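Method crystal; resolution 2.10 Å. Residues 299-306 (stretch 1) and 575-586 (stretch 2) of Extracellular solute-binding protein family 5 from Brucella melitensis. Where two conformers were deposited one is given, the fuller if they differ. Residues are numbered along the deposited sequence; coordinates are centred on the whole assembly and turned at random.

Stretch 1 (299-306) KDTFEKGT
Stretch 2, residues 575-586: EHPQKTPLSGYQ

Residues 299-306 enter as a β-strand that includes 299-302; the chain stays extended through Glu 303 and Lys 304 (phi/psi -120/158° and -140/156°) before Gly 305 bends it at -106/-1°. Stretch 2 has no helix or strand in the contact region; its main feature is a type I β-turn from Pro 581 to Gly 584, with Leu 582 at -48/-40° and Ser 583 at -82/-1°, closed by Gly 584 N to Pro 581 O (2.9 Å). In register, the CA atoms of Lys 304 and Gly 584 lie 4.4 Å apart, those of Gly 305 and Leu 582 4.9 Å.

Backbone hydrogen bonds converge on the turn. Leu 582 O accepts from Gly 305 N at 2.8 Å and, weakly, from Thr 306 N at 3.3 Å. An ideal CB on Gly 305 would lie 2.7 Å from Leu 582 CD1, a clash. Gly 584, at 96/-167°, adopts angles that by themselves call for glycine, and its CA packs 3.7 Å from Lys 304 CB.

The polar side-chain link is His 576 NE2 to Asp 300 OD2, 2.7 Å. His 576 (chi1 p, chi2 72°) is oriented further by ND1 donating to Pro 577 O at 2.7 Å.

Aromatic packing centres on buried Phe 302 (chi1 m, chi2 89°). Its edge meets the face of His 576, with centroids 5.2 Å apart and planes at 63°. Tyr 585 (chi1 p, chi2 85°) sets CB over the Phe 302 face, 3.7 Å from the centroid and 3° off the normal, a CH-π contact; its own ring lies oblique. Thr 580 OG1 sits at the Phe 302 edge, 3.5 Å from CD2.

Two waters complete the contact. Water 1 lies 2.7 Å from both Glu 303 O and Pro 581 O; water 2 bridges Thr 306 OG1 (2.8 Å) and Ser 583 O (2.7 Å).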

# COMPACT_ATOMS: atom_id res chain seq x y z
N LYS A 299 -7.85 17.78 -15.62
CA LYS A 299 -6.94 16.66 -15.37
C LYS A 299 -5.90 17.04 -14.32
O LYS A 299 -4.89 17.68 -14.66
CB LYS A 299 -6.28 16.23 -16.69
CG LYS A 299 -7.28 15.78 -17.72
CD LYS A 299 -6.60 15.37 -19.02
CE LYS A 299 -6.01 13.99 -18.86
NZ LYS A 299 -4.94 13.80 -19.83
N ASP A 300 -6.11 16.67 -13.06
CA ASP A 300 -5.18 17.04 -12.00
C ASP A 300 -4.08 15.99 -11.89
O ASP A 300 -4.32 14.80 -12.10
CB ASP A 300 -5.84 17.10 -10.63
CG ASP A 300 -6.25 18.47 -10.22
OD1 ASP A 300 -5.86 19.44 -10.87
OD2 ASP A 300 -6.99 18.61 -9.23
N THR A 301 -2.90 16.43 -11.49
CA THR A 301 -1.85 15.54 -11.14
C THR A 301 -1.24 15.89 -9.78
O THR A 301 -1.22 17.06 -9.37
CB THR A 301 -0.76 15.55 -12.18
OG1 THR A 301 -0.01 16.75 -12.00
CG2 THR A 301 -1.32 15.46 -13.61
N PHE A 302 -0.77 14.86 -9.08
CA PHE A 302 -0.20 14.99 -7.75
C PHE A 302 1.06 14.12 -7.62
O PHE A 302 1.25 13.19 -8.38
CB PHE A 302 -1.21 14.49 -6.72
CG PHE A 302 -2.57 15.14 -6.82
CD1 PHE A 302 -3.53 14.60 -7.64
CD2 PHE A 302 -2.89 16.25 -6.09
CE1 PHE A 302 -4.78 15.17 -7.76
CE2 PHE A 302 -4.12 16.83 -6.18
CZ PHE A 302 -5.07 16.30 -7.05
N GLU A 303 1.93 14.46 -6.68
CA GLU A 303 3.05 13.61 -6.38
C GLU A 303 2.94 13.20 -4.96
O GLU A 303 2.26 13.86 -4.18
CB GLU A 303 4.37 14.33 -6.59
CG GLU A 303 4.63 14.63 -8.03
CD GLU A 303 5.91 15.44 -8.22
OE1 GLU A 303 5.81 16.70 -8.13
OE2 GLU A 303 6.96 14.80 -8.45
N LYS A 304 3.57 12.11 -4.64
CA LYS A 304 3.52 11.61 -3.28
C LYS A 304 4.91 11.11 -2.92
O LYS A 304 5.70 10.78 -3.81
CB LYS A 304 2.47 10.51 -3.16
CG LYS A 304 2.77 9.24 -3.94
CD LYS A 304 1.56 8.31 -3.82
CE LYS A 304 1.74 7.00 -4.59
NZ LYS A 304 2.58 6.04 -3.83
N GLY A 305 5.19 11.07 -1.62
CA GLY A 305 6.42 10.58 -1.11
C GLY A 305 6.33 9.20 -0.46
O GLY A 305 7.34 8.68 -0.02
N THR A 306 5.14 8.61 -0.40
CA THR A 306 5.03 7.18 -0.13
C THR A 306 5.55 6.42 -1.40
O THR A 306 5.49 6.92 -2.53
CB THR A 306 3.59 6.76 0.16
OG1 THR A 306 2.75 7.23 -0.89
CG2 THR A 306 3.14 7.34 1.47
N GLU A 575 -13.18 21.00 -5.60
CA GLU A 575 -11.87 21.61 -5.36
C GLU A 575 -11.10 20.90 -4.24
O GLU A 575 -11.66 20.07 -3.51
CB GLU A 575 -12.06 23.08 -5.05
CG GLU A 575 -12.65 23.81 -6.26
CD GLU A 575 -12.75 25.31 -6.05
OE1 GLU A 575 -12.60 25.77 -4.90
OE2 GLU A 575 -12.96 26.04 -7.04
N HIS A 576 -9.83 21.23 -4.13
CA HIS A 576 -8.96 20.63 -3.12
C HIS A 576 -7.92 21.63 -2.65
O HIS A 576 -7.68 22.64 -3.33
CB HIS A 576 -8.27 19.37 -3.66
CG HIS A 576 -7.43 19.62 -4.86
ND1 HIS A 576 -6.21 20.28 -4.80
CD2 HIS A 576 -7.62 19.29 -6.16
CE1 HIS A 576 -5.70 20.37 -6.01
NE2 HIS A 576 -6.52 19.76 -6.84
N PRO A 577 -7.31 21.37 -1.48
CA PRO A 577 -6.26 22.28 -1.04
C PRO A 577 -5.10 22.34 -2.01
O PRO A 577 -4.82 21.35 -2.69
CB PRO A 577 -5.80 21.69 0.29
CG PRO A 577 -6.87 20.79 0.74
CD PRO A 577 -7.55 20.30 -0.51
N GLN A 578 -4.43 23.49 -2.05
CA GLN A 578 -3.18 23.69 -2.80
C GLN A 578 -2.13 22.67 -2.38
O GLN A 578 -1.52 21.99 -3.21
CB GLN A 578 -2.67 25.15 -2.52
N LYS A 579 -1.94 22.53 -1.08
CA LYS A 579 -1.00 21.55 -0.51
C LYS A 579 -1.48 20.10 -0.69
O LYS A 579 -2.67 19.77 -0.50
CB LYS A 579 -0.77 21.79 0.98
CG LYS A 579 -0.04 23.06 1.27
CD LYS A 579 0.09 23.33 2.77
CE LYS A 579 1.28 22.61 3.36
NZ LYS A 579 2.12 23.59 4.09
N THR A 580 -0.51 19.25 -1.02
CA THR A 580 -0.71 17.82 -1.11
C THR A 580 0.27 17.16 -0.15
O THR A 580 1.45 17.41 -0.23
CB THR A 580 -0.39 17.34 -2.52
OG1 THR A 580 -1.31 17.94 -3.44
CG2 THR A 580 -0.52 15.82 -2.59
N PRO A 581 -0.22 16.32 0.76
CA PRO A 581 0.69 15.79 1.74
C PRO A 581 1.52 14.60 1.23
O PRO A 581 1.38 14.18 0.08
CB PRO A 581 -0.26 15.36 2.85
CG PRO A 581 -1.50 14.94 2.16
CD PRO A 581 -1.61 15.86 0.97
N LEU A 582 2.36 14.08 2.11
CA LEU A 582 3.25 12.95 1.83
C LEU A 582 2.56 11.79 1.17
O LEU A 582 3.13 11.16 0.26
CB LEU A 582 3.88 12.49 3.14
CG LEU A 582 5.08 11.49 3.10
CD1 LEU A 582 6.27 12.15 2.44
CD2 LEU A 582 5.38 11.07 4.53
N SER A 583 1.32 11.48 1.61
CA SER A 583 0.59 10.32 1.08
C SER A 583 -0.11 10.56 -0.25
O SER A 583 -0.70 9.64 -0.80
CB SER A 583 -0.42 9.77 2.07
OG SER A 583 0.18 9.29 3.26
N GLY A 584 -0.02 11.76 -0.79
CA GLY A 584 -0.66 12.05 -2.05
C GLY A 584 -2.02 12.69 -1.81
O GLY A 584 -2.29 13.14 -0.69
N TYR A 585 -2.85 12.78 -2.83
CA TYR A 585 -4.11 13.52 -2.70
C TYR A 585 -4.96 12.86 -1.61
O TYR A 585 -4.92 11.64 -1.44
CB TYR A 585 -4.89 13.63 -4.05
CG TYR A 585 -5.39 12.26 -4.55
CD1 TYR A 585 -6.58 11.73 -4.10
CD2 TYR A 585 -4.62 11.52 -5.43
CE1 TYR A 585 -7.01 10.46 -4.51
CE2 TYR A 585 -5.01 10.26 -5.87
CZ TYR A 585 -6.20 9.72 -5.39
OH TYR A 585 -6.60 8.49 -5.81
N GLN A 586 -5.79 13.65 -0.93
CA GLN A 586 -6.64 13.15 0.14
C GLN A 586 -8.09 13.64 -0.06
O GLN A 586 -8.42 14.77 0.26
CB GLN A 586 -6.11 13.69 1.46
CG GLN A 586 -4.72 13.25 1.81
CD GLN A 586 -4.67 11.78 2.01
OE1 GLN A 586 -5.47 11.24 2.76
NE2 GLN A 586 -3.74 11.11 1.34
O HOH W 1 2.87 15.18 -1.87
O HOH W 2 0.00 7.05 -0.40